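Local coordinates for TarM (Staphylococcus aureus subsp. aureus 21178, PDB 4X7R), which belongs to the GT-B class of glycosyltransferases, with two parallel-sheet domains facing each other across a ligand-holding cleft and an added antiparallel sheet domain, at residues Thr237-Lys240 and Asn241-Lys244; Glu403-Leu407 and Ser408-Ala412. The protein carries 1 engineered substitution. All blocks are in the same frame, centred on the assembly; numbering follows the deposited sequence.

Interaction 1 is partly buried, near the outside of the fold, its centre about 26 Å from the centre of the chain, whereas interaction 2 is buried, its centre about 15 Å from the centre of the chain. The first turns the loop after helix 231-235 into strand 243-247 of the seven-stranded parallel sheet; the second starts helix 407-414, which follows strand 395-398 of the six-stranded sheet. They share no element, and their nearest atoms are about 19 Å apart. In 237-244 a lysine amine is held by protein oxygens and a histidine packs on an alanine. In 403-412 backbone N-H groups and two glutamates are directed at UDP and 3YW.

Interaction 1. Residues Thr237-Lys240 and Asn241-Lys244; sequences TNHK and NAQK
Thr237 to Lys240 runs as irregular loop and Asn241 to Lys244 turns back into a strand, the end-to-end directions standing 133° apart, with the CA atoms of His239 and Ala242 5.7 Å from each other. Across this bend the Lys244 side chain, extended beyond CG, runs antiparallel to the Thr237 side chain and brings NZ to 3.0 Å from Thr237 OG1, a hydrogen bond. The same NZ makes a weak one to Thr237 O at 3.2 Å. Its strongest partner is the carbonyl of Met234 near the end of helix 231-235, so the buried amine is gripped by oxygens from that helix and the loop that follows it. Thr237 OG1 lies between its backbone N and carbonyl carbon (chi1 78°), a placing that also brings it into the plane of the His239 ring, at the edge, hydrogen-bonded to His239 ND1 at 2.6 Å. With NE2 bonded to Ile215 O, the imidazole is held at both nitrogens and its rotation is fixed. Ala242 CB meets the ring obliquely, 3.8 Å from His239 CD2. At the tip of the turn, the carboxylate of Asp217 takes the backbone N-H groups of Lys240, Asn241 and Ala242. The arrangement is a helix-to-strand connection of a Rossmann-like domain, delivering the chain to strand 243-247 in the parallel sheet of a GT-B fold.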
ATOM      1  N   THR A 237      -8.798   3.529 -21.090  1.00 38.97           N
ATOM      2  CA  THR A 237      -7.991   3.063 -22.240  1.00 39.77           C
ATOM      3  C   THR A 237      -8.902   2.692 -23.425  1.00 45.63           C
ATOM      4  O   THR A 237     -10.069   2.362 -23.224  1.00 45.07           O
ATOM      5  CB  THR A 237      -7.023   1.913 -21.910  1.00 41.53           C
ATOM      6  OG1 THR A 237      -7.751   0.696 -21.841  1.00 44.30           O
ATOM      7  CG2 THR A 237      -6.197   2.133 -20.671  1.00 33.25           C
ATOM      8  N   ASN A 238      -8.358   2.756 -24.642  1.00 44.12           N
ATOM      9  CA  ASN A 238      -9.075   2.467 -25.877  1.00 46.15           C
ATOM     10  C   ASN A 238      -9.146   0.975 -26.248  1.00 50.42           C
ATOM     11  O   ASN A 238      -9.671   0.669 -27.317  1.00 52.38           O
ATOM     12  CB  ASN A 238      -8.442   3.274 -27.018  1.00 46.23           C
ATOM     13  CG  ASN A 238      -7.038   2.827 -27.426  1.00 63.13           C
ATOM     14  OD1 ASN A 238      -6.426   1.910 -26.859  1.00 60.55           O
ATOM     15  ND2 ASN A 238      -6.493   3.473 -28.434  1.00 50.84           N
ATOM     16  N   HIS A 239      -8.595   0.059 -25.401  1.00 45.95           N
ATOM     17  CA  HIS A 239      -8.563  -1.399 -25.653  1.00 45.22           C
ATOM     18  C   HIS A 239      -9.943  -1.920 -25.997  1.00 50.54           C
ATOM     19  O   HIS A 239     -10.904  -1.621 -25.292  1.00 49.48           O
ATOM     20  CB  HIS A 239      -7.997  -2.198 -24.450  1.00 44.02           C
ATOM     21  CG  HIS A 239      -6.560  -1.918 -24.133  1.00 45.51           C
ATOM     22  ND1 HIS A 239      -6.204  -0.995 -23.156  1.00 45.41           N
ATOM     23  CD2 HIS A 239      -5.433  -2.490 -24.618  1.00 46.30           C
ATOM     24  CE1 HIS A 239      -4.877  -0.998 -23.116  1.00 43.87           C
ATOM     25  NE2 HIS A 239      -4.367  -1.869 -23.987  1.00 44.93           N
ATOM     26  N   LYS A 240     -10.041  -2.684 -27.087  1.00 49.52           N
ATOM     27  CA  LYS A 240     -11.302  -3.266 -27.556  1.00 50.92           C
ATOM     28  C   LYS A 240     -11.383  -4.758 -27.218  1.00 56.48           C
ATOM     29  O   LYS A 240     -12.486  -5.309 -27.145  1.00 57.24           O
ATOM     30  CB  LYS A 240     -11.453  -3.058 -29.075  1.00 55.63           C
ATOM     31  CG  LYS A 240     -11.582  -1.588 -29.478  1.00 79.91           C
ATOM     32  CD  LYS A 240     -11.370  -1.392 -30.970  1.00 98.35           C
ATOM     33  CE  LYS A 240     -11.234   0.069 -31.352  1.00120.68           C
ATOM     34  NZ  LYS A 240      -9.929   0.658 -30.921  1.00131.11           N
ATOM     35  N   ASN A 241     -10.222  -5.415 -27.018  1.00 51.22           N
ATOM     36  CA  ASN A 241     -10.166  -6.856 -26.744  1.00 50.20           C
ATOM     37  C   ASN A 241      -9.644  -7.200 -25.370  1.00 49.52           C
ATOM     38  O   ASN A 241     -10.090  -8.188 -24.796  1.00 50.33           O
ATOM     39  CB  ASN A 241      -9.294  -7.552 -27.788  1.00 50.07           C
ATOM     40  CG  ASN A 241      -9.704  -7.267 -29.192  1.00 63.27           C
ATOM     41  OD1 ASN A 241     -10.875  -7.429 -29.562  1.00 59.36           O
ATOM     42  ND2 ASN A 241      -8.733  -6.844 -29.992  1.00 51.52           N
ATOM     43  N   ALA A 242      -8.648  -6.442 -24.873  1.00 42.54           N
ATOM     44  CA  ALA A 242      -8.067  -6.686 -23.559  1.00 40.27           C
ATOM     45  C   ALA A 242      -9.157  -6.668 -22.492  1.00 45.05           C
ATOM     46  O   ALA A 242     -10.110  -5.899 -22.611  1.00 44.03           O
ATOM     47  CB  ALA A 242      -7.004  -5.657 -23.254  1.00 39.19           C
ATOM     48  N   GLN A 243      -9.055  -7.576 -21.506  1.00 41.25           N
ATOM     49  CA  GLN A 243     -10.014  -7.691 -20.420  1.00 40.49           C
ATOM     50  C   GLN A 243      -9.739  -6.682 -19.315  1.00 40.94           C
ATOM     51  O   GLN A 243      -8.576  -6.313 -19.052  1.00 38.08           O
ATOM     52  CB  GLN A 243     -10.031  -9.122 -19.858  1.00 42.47           C
ATOM     53  CG  GLN A 243     -10.268 -10.172 -20.948  1.00 41.63           C
ATOM     54  CD  GLN A 243     -10.358 -11.556 -20.401  1.00 44.20           C
ATOM     55  OE1 GLN A 243     -10.898 -11.780 -19.319  1.00 41.53           O
ATOM     56  NE2 GLN A 243      -9.871 -12.526 -21.163  1.00 44.22           N
ATOM     57  N   LYS A 244     -10.825  -6.224 -18.669  1.00 38.14           N
ATOM     58  CA  LYS A 244     -10.733  -5.247 -17.575  1.00 36.16           C
ATOM     59  C   LYS A 244     -11.502  -5.710 -16.358  1.00 37.89           C
ATOM     60  O   LYS A 244     -12.709  -5.978 -16.440  1.00 37.10           O
ATOM     61  CB  LYS A 244     -11.197  -3.839 -18.011  1.00 38.73           C
ATOM     62  CG  LYS A 244     -10.391  -3.231 -19.167  1.00 41.51           C
ATOM     63  CD  LYS A 244     -10.920  -1.853 -19.570  1.00 37.60           C
ATOM     64  CE  LYS A 244     -10.105  -1.188 -20.675  1.00 32.04           C
ATOM     65  NZ  LYS A 244     -10.562   0.218 -20.910  1.00 36.48           N
TER

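Interaction 2. Residues Glu403-Leu407 and Ser408-Ala412; sequences EGQGL and SMIEA. With UDP (uridine-5'-diphosphate), chain E; 3YW ((2S)-2,3-dihydroxypropyl 2-acetamido-2-deoxy-alpha-D-glucopyranoside), chain F.
Gly406 sits at positive phi (106°, with psi 77°) at the N-cap of helix 407-414, and the methyl of Met409 packs against it, CE lying 4.0 Å from Gly406 CA. The bare backbone lets the chain swing from loop into helix with its N-H groups turned on two ligands. Gly406 O then accepts Ile410 N in the carbonyl plane, with an N-H...O angle of 165°, and Leu407 O takes Glu411 N at 2.7 Å, giving the first helical bonds. The Ile410 and Gln405 side chains cross at about a right angle, Ile410 CD1 lying 3.7 Å from Gln405 CG, while the Gln405 amide reaches on to Ser303 and Asn304. Glu403 and Glu411 are the two glutamates of an EX7E motif, known from group 1 glycosyltransferases, in the C-terminal GT-B domain, with the glycine loop and helix start between them. The N-H groups of Leu407 and Ser408 hold UDP O1A and O2A, one each, at the helix N-terminus, whose dipole would probably help to steady the phosphate charge. A turn further on, the Glu411 carboxylate grips the ribose with both oxygens, OE1 on O2' at 2.7 Å and OE2 on O3' at a very short 2.5 Å; its chain, extended beyond CG, lays CG 3.0 Å from Leu407 O on the way. 3YW O3 donates to Glu403 OE1 at 2.7 Å and receives the N-H groups of Gly404 and Gln405, while Gly406 N reaches O4. A bend at chi2 sets Glu403 OE1 on 3YW O3, and OE2 is held by Ser400 and by a salt bridge to Lys331, which also bonds UDP.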
ATOM      1  N   GLU A 403     -13.609  -4.027   7.036  1.00 40.58           N
ATOM      2  CA  GLU A 403     -12.674  -4.849   6.279  1.00 38.44           C
ATOM      3  C   GLU A 403     -13.331  -5.279   4.971  1.00 39.93           C
ATOM      4  O   GLU A 403     -14.566  -5.305   4.853  1.00 38.87           O
ATOM      5  CB  GLU A 403     -12.238  -6.124   7.066  1.00 39.55           C
ATOM      6  CG  GLU A 403     -11.434  -5.929   8.343  1.00 42.65           C
ATOM      7  CD  GLU A 403     -10.061  -5.303   8.172  1.00 51.81           C
ATOM      8  OE1 GLU A 403      -9.506  -5.351   7.050  1.00 42.81           O
ATOM      9  OE2 GLU A 403      -9.541  -4.756   9.171  1.00 39.34           O
ATOM     10  N   GLY A 404     -12.489  -5.670   4.037  1.00 35.79           N
ATOM     11  CA  GLY A 404     -12.880  -6.322   2.802  1.00 35.13           C
ATOM     12  C   GLY A 404     -12.866  -7.810   3.078  1.00 37.31           C
ATOM     13  O   GLY A 404     -13.749  -8.550   2.633  1.00 36.63           O
ATOM     14  N   GLN A 405     -11.872  -8.251   3.863  1.00 33.31           N
ATOM     15  CA  GLN A 405     -11.723  -9.668   4.266  1.00 32.97           C
ATOM     16  C   GLN A 405     -10.918  -9.816   5.563  1.00 37.54           C
ATOM     17  O   GLN A 405     -11.426 -10.379   6.518  1.00 36.13           O
ATOM     18  CB  GLN A 405     -11.107 -10.517   3.132  1.00 32.27           C
ATOM     19  CG  GLN A 405     -11.141 -12.007   3.429  1.00 35.52           C
ATOM     20  CD  GLN A 405     -10.756 -12.857   2.242  1.00 42.69           C
ATOM     21  OE1 GLN A 405      -9.885 -12.509   1.444  1.00 35.38           O
ATOM     22  NE2 GLN A 405     -11.398 -14.011   2.118  1.00 35.19           N
ATOM     23  N   GLY A 406      -9.646  -9.389   5.551  1.00 37.11           N
ATOM     24  CA  GLY A 406      -8.800  -9.451   6.746  1.00 36.87           C
ATOM     25  C   GLY A 406      -7.744 -10.526   6.721  1.00 39.55           C
ATOM     26  O   GLY A 406      -7.863 -11.547   7.397  1.00 37.93           O
ATOM     27  N   LEU A 407      -6.677 -10.277   5.980  1.00 39.60           N
ATOM     28  CA  LEU A 407      -5.586 -11.229   5.853  1.00 40.40           C
ATOM     29  C   LEU A 407      -4.853 -11.508   7.153  1.00 43.74           C
ATOM     30  O   LEU A 407      -4.434 -12.637   7.335  1.00 43.75           O
ATOM     31  CB  LEU A 407      -4.610 -10.844   4.730  1.00 41.05           C
ATOM     32  CG  LEU A 407      -5.171 -10.855   3.283  1.00 44.95           C
ATOM     33  CD1 LEU A 407      -4.175 -10.192   2.322  1.00 44.49           C
ATOM     34  CD2 LEU A 407      -5.471 -12.286   2.816  1.00 43.52           C
ATOM     35  N   SER A 408      -4.685 -10.512   8.046  1.00 40.98           N
ATOM     36  CA  SER A 408      -3.968 -10.711   9.324  1.00 42.39           C
ATOM     37  C   SER A 408      -4.685 -11.723  10.203  1.00 46.03           C
ATOM     38  O   SER A 408      -4.039 -12.609  10.768  1.00 46.22           O
ATOM     39  CB  SER A 408      -3.791  -9.393  10.071  1.00 47.71           C
ATOM     40  OG  SER A 408      -2.568  -8.764   9.729  1.00 53.96           O
ATOM     41  N   MET A 409      -6.033 -11.630  10.271  1.00 42.22           N
ATOM     42  CA  MET A 409      -6.870 -12.587  11.010  1.00 41.18           C
ATOM     43  C   MET A 409      -6.703 -13.989  10.389  1.00 43.08           C
ATOM     44  O   MET A 409      -6.446 -14.952  11.106  1.00 43.13           O
ATOM     45  CB  MET A 409      -8.343 -12.159  10.974  1.00 42.59           C
ATOM     46  CG  MET A 409      -8.635 -10.924  11.819  1.00 46.44           C
ATOM     47  SD  MET A 409     -10.400 -10.528  11.829  1.00 49.25           S
ATOM     48  CE  MET A 409     -10.528  -9.557  10.307  1.00 45.46           C
ATOM     49  N   ILE A 410      -6.774 -14.067   9.042  1.00 39.31           N
ATOM     50  CA  ILE A 410      -6.616 -15.313   8.294  1.00 39.76           C
ATOM     51  C   ILE A 410      -5.212 -15.885   8.511  1.00 44.92           C
ATOM     52  O   ILE A 410      -5.084 -17.075   8.760  1.00 44.13           O
ATOM     53  CB  ILE A 410      -6.954 -15.111   6.794  1.00 41.71           C
ATOM     54  CG1 ILE A 410      -8.486 -14.830   6.608  1.00 40.34           C
ATOM     55  CG2 ILE A 410      -6.487 -16.346   5.954  1.00 38.70           C
ATOM     56  CD1 ILE A 410      -8.936 -14.480   5.086  1.00 42.16           C
ATOM     57  N   GLU A 411      -4.170 -15.020   8.468  1.00 42.07           N
ATOM     58  CA  GLU A 411      -2.761 -15.407   8.674  1.00 42.46           C
ATOM     59  C   GLU A 411      -2.561 -16.005  10.067  1.00 46.67           C
ATOM     60  O   GLU A 411      -1.934 -17.049  10.182  1.00 45.99           O
ATOM     61  CB  GLU A 411      -1.818 -14.220   8.459  1.00 43.26           C
ATOM     62  CG  GLU A 411      -1.648 -13.831   6.998  1.00 47.74           C
ATOM     63  CD  GLU A 411      -0.998 -12.482   6.765  1.00 61.77           C
ATOM     64  OE1 GLU A 411      -0.325 -11.975   7.693  1.00 52.33           O
ATOM     65  OE2 GLU A 411      -1.185 -11.916   5.664  1.00 52.71           O
ATOM     66  N   ALA A 412      -3.155 -15.385  11.103  1.00 44.15           N
ATOM     67  CA  ALA A 412      -3.091 -15.858  12.490  1.00 45.40           C
ATOM     68  C   ALA A 412      -3.705 -17.244  12.612  1.00 50.28           C
ATOM     69  O   ALA A 412      -3.138 -18.112  13.269  1.00 52.49           O
ATOM     70  CB  ALA A 412      -3.814 -14.884  13.407  1.00 45.82           C
TER
HETATM   71  N1  UDP E 501       1.665  -6.505   7.691  1.00 50.66           N
HETATM   72  C2  UDP E 501       2.984  -6.887   7.859  1.00 49.51           C
HETATM   73  N3  UDP E 501       3.640  -6.275   8.901  1.00 50.42           N
HETATM   74  C4  UDP E 501       3.133  -5.324   9.760  1.00 52.45           C
HETATM   75  C5  UDP E 501       1.771  -4.938   9.496  1.00 49.12           C
HETATM   76  C6  UDP E 501       1.092  -5.527   8.494  1.00 48.91           C
HETATM   77  O2  UDP E 501       3.538  -7.707   7.140  1.00 48.76           O
HETATM   78  O4  UDP E 501       3.847  -4.896  10.687  1.00 54.49           O
HETATM   79  C1' UDP E 501       0.869  -7.281   6.707  1.00 50.35           C
HETATM   80  C2' UDP E 501       0.127  -8.473   7.306  1.00 51.43           C
HETATM   81  O2' UDP E 501       0.964  -9.616   7.365  1.00 57.27           O
HETATM   82  C3' UDP E 501      -1.013  -8.655   6.303  1.00 50.74           C
HETATM   83  C4' UDP E 501      -1.301  -7.227   5.848  1.00 52.40           C
HETATM   84  O4' UDP E 501      -0.122  -6.445   6.152  1.00 52.57           O
HETATM   85  O3' UDP E 501      -0.759  -9.537   5.209  1.00 48.31           O
HETATM   86  C5' UDP E 501      -2.518  -6.598   6.475  1.00 54.21           C
HETATM   87  O5' UDP E 501      -3.668  -7.209   5.849  1.00 55.71           O
HETATM   88  PA  UDP E 501      -5.199  -6.958   6.260  1.00 51.80           P
HETATM   89  O1A UDP E 501      -6.073  -7.502   5.198  1.00 45.51           O
HETATM   90  O2A UDP E 501      -5.464  -7.652   7.606  1.00 50.78           O
HETATM   91  O3A UDP E 501      -5.416  -5.418   6.413  1.00 50.17           O
HETATM   92  PB  UDP E 501      -5.103  -4.169   5.456  1.00 53.58           P
HETATM   93  O1B UDP E 501      -5.338  -4.557   4.019  1.00 52.11           O
HETATM   94  O2B UDP E 501      -3.650  -3.714   5.631  1.00 48.81           O
HETATM   95  O3B UDP E 501      -6.053  -3.039   5.804  1.00 57.57           O
HETATM   96  O3A 3YW F 503      -7.507   1.068   0.748  0.75 57.69           O
HETATM   97  C4A 3YW F 503      -6.281  -2.430   1.302  0.75 53.29           C
HETATM   98  C5A 3YW F 503      -6.775  -1.042   1.632  0.75 54.48           C
HETATM   99  O5  3YW F 503      -7.296  -5.331   1.181  0.75 49.54           O
HETATM  100  C6A 3YW F 503      -7.131  -0.255   0.395  0.75 55.48           C
HETATM  101  C5  3YW F 503      -6.981  -6.552   1.863  0.75 42.66           C
HETATM  102  C6  3YW F 503      -6.521  -7.527   0.805  0.75 38.95           C
HETATM  103  C4  3YW F 503      -8.209  -6.999   2.652  0.75 41.85           C
HETATM  104  O6  3YW F 503      -7.517  -7.749  -0.183  0.75 36.01           O
HETATM  105  C3  3YW F 503      -8.467  -5.977   3.754  0.75 44.50           C
HETATM  106  O4  3YW F 503      -7.973  -8.271   3.249  0.75 37.23           O
HETATM  107  O3  3YW F 503      -9.622  -6.312   4.524  0.75 39.03           O
HETATM  108  O7  3YW F 503     -10.571  -2.896   4.211  0.75 55.73           O
HETATM  109  C7  3YW F 503      -9.460  -2.865   4.730  0.75 54.03           C
HETATM  110  C8  3YW F 503      -9.170  -2.023   5.937  0.75 53.39           C
HETATM  111  N2  3YW F 503      -8.439  -3.584   4.262  0.75 51.74           N
HETATM  112  C2  3YW F 503      -8.577  -4.559   3.192  0.75 48.39           C
HETATM  113  C1  3YW F 503      -7.629  -4.231   2.024  0.75 51.40           C
HETATM  114  O1  3YW F 503      -6.548  -3.394   2.323  0.75 51.03           O
HETATM  115  O2  3YW F 503      -5.762  -0.355   2.368  0.75 55.13           O